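Local coordinates for glucan-binding protein C, GbpC (Streptococcus mutans UA159, PDB 5UQZ) that probably binds glucan at the streptococcal cell surface, mediating sucrose-dependent as well as sucrose-independent adherence, and carries a calcium ion in this domain, at residues 220-225 with 239-244. Sequence-based numbering, arbitrary orientation.
With CA (calcium ion), chain B.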
ATOM      1  N   MET A 220      -7.934  -3.944 -10.700  1.00  7.97           N
ATOM      2  CA  MET A 220      -7.784  -3.616  -9.292  1.00  8.11           C
ATOM      3  C   MET A 220      -6.319  -3.418  -8.938  1.00  7.56           C
ATOM      4  O   MET A 220      -5.412  -4.050  -9.491  1.00  8.22           O
ATOM      5  CB  MET A 220      -8.414  -4.700  -8.440  1.00  9.07           C
ATOM      6  CG  MET A 220      -9.912  -4.765  -8.726  1.00  9.31           C
ATOM      7  SD  MET A 220     -10.871  -5.693  -7.555  1.00 10.31           S
ATOM      8  CE  MET A 220     -10.800  -4.546  -6.180  1.00 15.47           C
ATOM      9  N   SER A 221      -6.095  -2.561  -7.972  1.00  7.50           N
ATOM     10  CA  SER A 221      -4.753  -2.192  -7.562  1.00  7.41           C
ATOM     11  C   SER A 221      -4.161  -3.237  -6.632  1.00  8.00           C
ATOM     12  O   SER A 221      -4.853  -3.822  -5.796  1.00  9.30           O
ATOM     13  CB  SER A 221      -4.812  -0.851  -6.841  1.00  8.34           C
ATOM     14  OG  SER A 221      -5.608  -0.945  -5.674  1.00  9.10           O
ATOM     15  N   LEU A 222      -2.850  -3.427  -6.742  1.00  8.23           N
ATOM     16  CA  LEU A 222      -2.053  -4.181  -5.778  1.00  9.14           C
ATOM     17  C   LEU A 222      -0.833  -3.296  -5.505  1.00  8.25           C
ATOM     18  O   LEU A 222       0.324  -3.596  -5.858  1.00  9.42           O
ATOM     19  CB  LEU A 222      -1.663  -5.555  -6.353  1.00 10.38           C
ATOM     20  CG  LEU A 222      -2.896  -6.440  -6.633  1.00 12.90           C
ATOM     21  CD1 LEU A 222      -2.544  -7.657  -7.447  1.00 13.15           C
ATOM     22  CD2 LEU A 222      -3.650  -6.835  -5.352  1.00 12.93           C
ATOM     23  N   SER A 223      -1.098  -2.168  -4.861  1.00  9.76           N
ATOM     24  CA  SER A 223      -0.073  -1.176  -4.607  1.00  8.73           C
ATOM     25  C   SER A 223       0.702  -1.491  -3.333  1.00  9.37           C
ATOM     26  O   SER A 223       0.358  -2.384  -2.555  1.00 10.32           O
ATOM     27  CB  SER A 223      -0.728   0.190  -4.469  1.00  9.63           C
ATOM     28  OG  SER A 223      -1.431   0.530  -5.662  1.00 11.36           O
ATOM     29  N   SER A 224       1.789  -0.736  -3.132  1.00  8.87           N
ATOM     30  CA  SER A 224       2.479  -0.738  -1.853  1.00  8.38           C
ATOM     31  C   SER A 224       2.987  -2.145  -1.482  1.00  8.84           C
ATOM     32  O   SER A 224       2.871  -2.610  -0.354  1.00  8.86           O
ATOM     33  CB  SER A 224       1.578  -0.160  -0.766  1.00 10.14           C
ATOM     34  OG  SER A 224       2.265   0.010   0.456  1.00 11.14           O
ATOM     35  N   LEU A 225       3.660  -2.805  -2.442  1.00  8.13           N
ATOM     36  CA  LEU A 225       4.270  -4.110  -2.167  1.00  8.02           C
ATOM     37  C   LEU A 225       5.728  -3.868  -1.793  1.00  8.32           C
ATOM     38  O   LEU A 225       6.659  -4.053  -2.602  1.00  8.75           O
ATOM     39  CB  LEU A 225       4.097  -5.063  -3.337  1.00  9.05           C
ATOM     40  CG  LEU A 225       2.626  -5.404  -3.670  1.00  9.45           C
ATOM     41  CD1 LEU A 225       2.570  -6.336  -4.854  1.00 11.95           C
ATOM     42  CD2 LEU A 225       1.867  -5.984  -2.493  1.00 12.31           C
ATOM     43  N   VAL A 239       1.778 -10.999  -3.450  1.00  8.14           N
ATOM     44  CA  VAL A 239       0.408 -11.425  -3.734  1.00  7.47           C
ATOM     45  C   VAL A 239       0.440 -12.638  -4.655  1.00  7.80           C
ATOM     46  O   VAL A 239       1.092 -12.603  -5.706  1.00  9.38           O
ATOM     47  CB  VAL A 239      -0.437 -10.303  -4.355  1.00  8.85           C
ATOM     48  CG1 VAL A 239      -1.905 -10.785  -4.503  1.00 12.78           C
ATOM     49  CG2 VAL A 239      -0.356  -9.070  -3.507  1.00 11.10           C
ATOM     50  N   ASN A 240      -0.286 -13.698  -4.299  1.00  8.26           N
ATOM     51  CA  ASN A 240      -0.549 -14.813  -5.186  1.00  8.25           C
ATOM     52  C   ASN A 240      -1.919 -14.549  -5.801  1.00  8.67           C
ATOM     53  O   ASN A 240      -2.938 -14.534  -5.092  1.00  9.50           O
ATOM     54  CB  ASN A 240      -0.533 -16.127  -4.416  1.00 10.79           C
ATOM     55  CG  ASN A 240      -0.689 -17.319  -5.335  1.00 13.69           C
ATOM     56  OD1 ASN A 240      -1.439 -17.273  -6.317  1.00 14.58           O
ATOM     57  ND2 ASN A 240       0.049 -18.408  -5.045  1.00 17.68           N
ATOM     58  N   LEU A 241      -1.944 -14.304  -7.108  1.00  9.32           N
ATOM     59  CA  LEU A 241      -3.174 -13.864  -7.754  1.00 10.67           C
ATOM     60  C   LEU A 241      -4.142 -15.004  -8.039  1.00  8.86           C
ATOM     61  O   LEU A 241      -5.293 -14.716  -8.420  1.00  9.64           O
ATOM     62  CB  LEU A 241      -2.898 -13.125  -9.075  1.00 15.25           C
ATOM     63  CG  LEU A 241      -2.367 -11.686  -8.814  1.00 20.74           C
ATOM     64  CD1 LEU A 241      -0.994 -11.618  -8.162  1.00 28.74           C
ATOM     65  CD2 LEU A 241      -2.267 -11.020 -10.151  1.00 21.01           C
ATOM     66  N   GLY A 242      -3.736 -16.259  -7.856  1.00 10.28           N
ATOM     67  CA  GLY A 242      -4.677 -17.322  -8.128  1.00 11.41           C
ATOM     68  C   GLY A 242      -5.052 -17.307  -9.595  1.00 10.65           C
ATOM     69  O   GLY A 242      -4.205 -17.159 -10.482  1.00 13.30           O
ATOM     70  N   ASP A 243      -6.342 -17.464  -9.862  1.00  9.50           N
ATOM     71  CA  ASP A 243      -6.871 -17.420 -11.216  1.00 10.98           C
ATOM     72  C   ASP A 243      -7.080 -16.014 -11.778  1.00 10.39           C
ATOM     73  O   ASP A 243      -7.486 -15.861 -12.947  1.00 13.99           O
ATOM     74  CB  ASP A 243      -8.164 -18.241 -11.265  1.00 15.04           C
ATOM     75  CG  ASP A 243      -8.577 -18.606 -12.682  1.00 33.46           C
ATOM     76  OD1 ASP A 243      -7.688 -18.945 -13.499  1.00 44.46           O
ATOM     77  OD2 ASP A 243      -9.763 -18.521 -12.969  1.00 35.04           O
ATOM     78  N   ASN A 244      -6.781 -14.982 -11.005  1.00  9.41           N
ATOM     79  CA  ASN A 244      -6.818 -13.608 -11.526  1.00  9.16           C
ATOM     80  C   ASN A 244      -5.554 -13.345 -12.322  1.00  9.25           C
ATOM     81  O   ASN A 244      -4.594 -14.112 -12.250  1.00 12.27           O
ATOM     82  CB  ASN A 244      -6.973 -12.655 -10.363  1.00  8.71           C
ATOM     83  CG  ASN A 244      -8.166 -13.049  -9.514  1.00  7.94           C
ATOM     84  OD1 ASN A 244      -9.323 -12.900  -9.939  1.00  8.08           O
ATOM     85  ND2 ASN A 244      -7.920 -13.520  -8.282  1.00  8.73           N
TER
HETATM   86 CA    CA B 501       2.827  -1.898   1.898  1.00  9.73          CA
HETATM   87  O   HOH W   1       3.189   0.225   3.086  1.00 13.69           O
HETATM   88  O   HOH W   2       4.065  -2.130   4.131  1.00 24.68           O
HETATM   89  O   HOH W   3       1.471  -1.547   3.939  1.00 23.40           O
HETATM   90  O   HOH W   4       0.697  -2.856   1.463  1.00 13.92           O
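Val239 pushes one methyl, CG2, between CD2 of Leu222 and the forked end of Leu225. CG2 meets CD2 of Leu225 at 3.9 Å, the closest approach of the two segments, and these side chains cross at about a right angle; from CD2 of Leu222 it is 4.4 Å away. CG1 lies against the methyls of Leu222 instead, 4.3 Å from CD1. With CG1 anti to the backbone N (chi1 -175°) and CG2 anti to the carbonyl carbon, CG2 is the methyl turned to the gap between the leucines and CG1 the one turned to Leu222. CD1 of Leu222 in turn fits the hollow between Val239 and Leu241, since it is also 4.3 Å from CG of Leu241. Ile261 of strand 260-263 touches all four of these side chains, Phe329 lies against Leu222 and Val239, and Met305 against Leu222 and Leu241, so the cluster joins the edge strand 219-222 of one small sheet to the end of strand 233-240 in the large antiparallel sheet of the glucan-binding domain.

Between Leu222 and Leu225 the chain loops out to the calcium and comes back. Ser224 holds the ion through its carbonyl O at 2.4 Å and its OG; four waters, Asn226 and Glu237 complete the site. Segment 239-244 leaves the core after Leu241. Asn240 OD1 accepts from Gly242 N at 2.9 Å in the carbonyl plane, an Asx turn that overlaps the type II' turn Leu241-Asn244. There the carbonyl O of Leu241 accepts hydrogen bonds from both the backbone N and ND2 of Asn244, the latter donor tilted 20° from the carbonyl plane.

No hydrogen bond links the two segments. Their contact is purely apolar and buried, so its cohesion probably rests on van der Waals fit and burial from water, while the calcium and turn bonds lie in the flanking backbone.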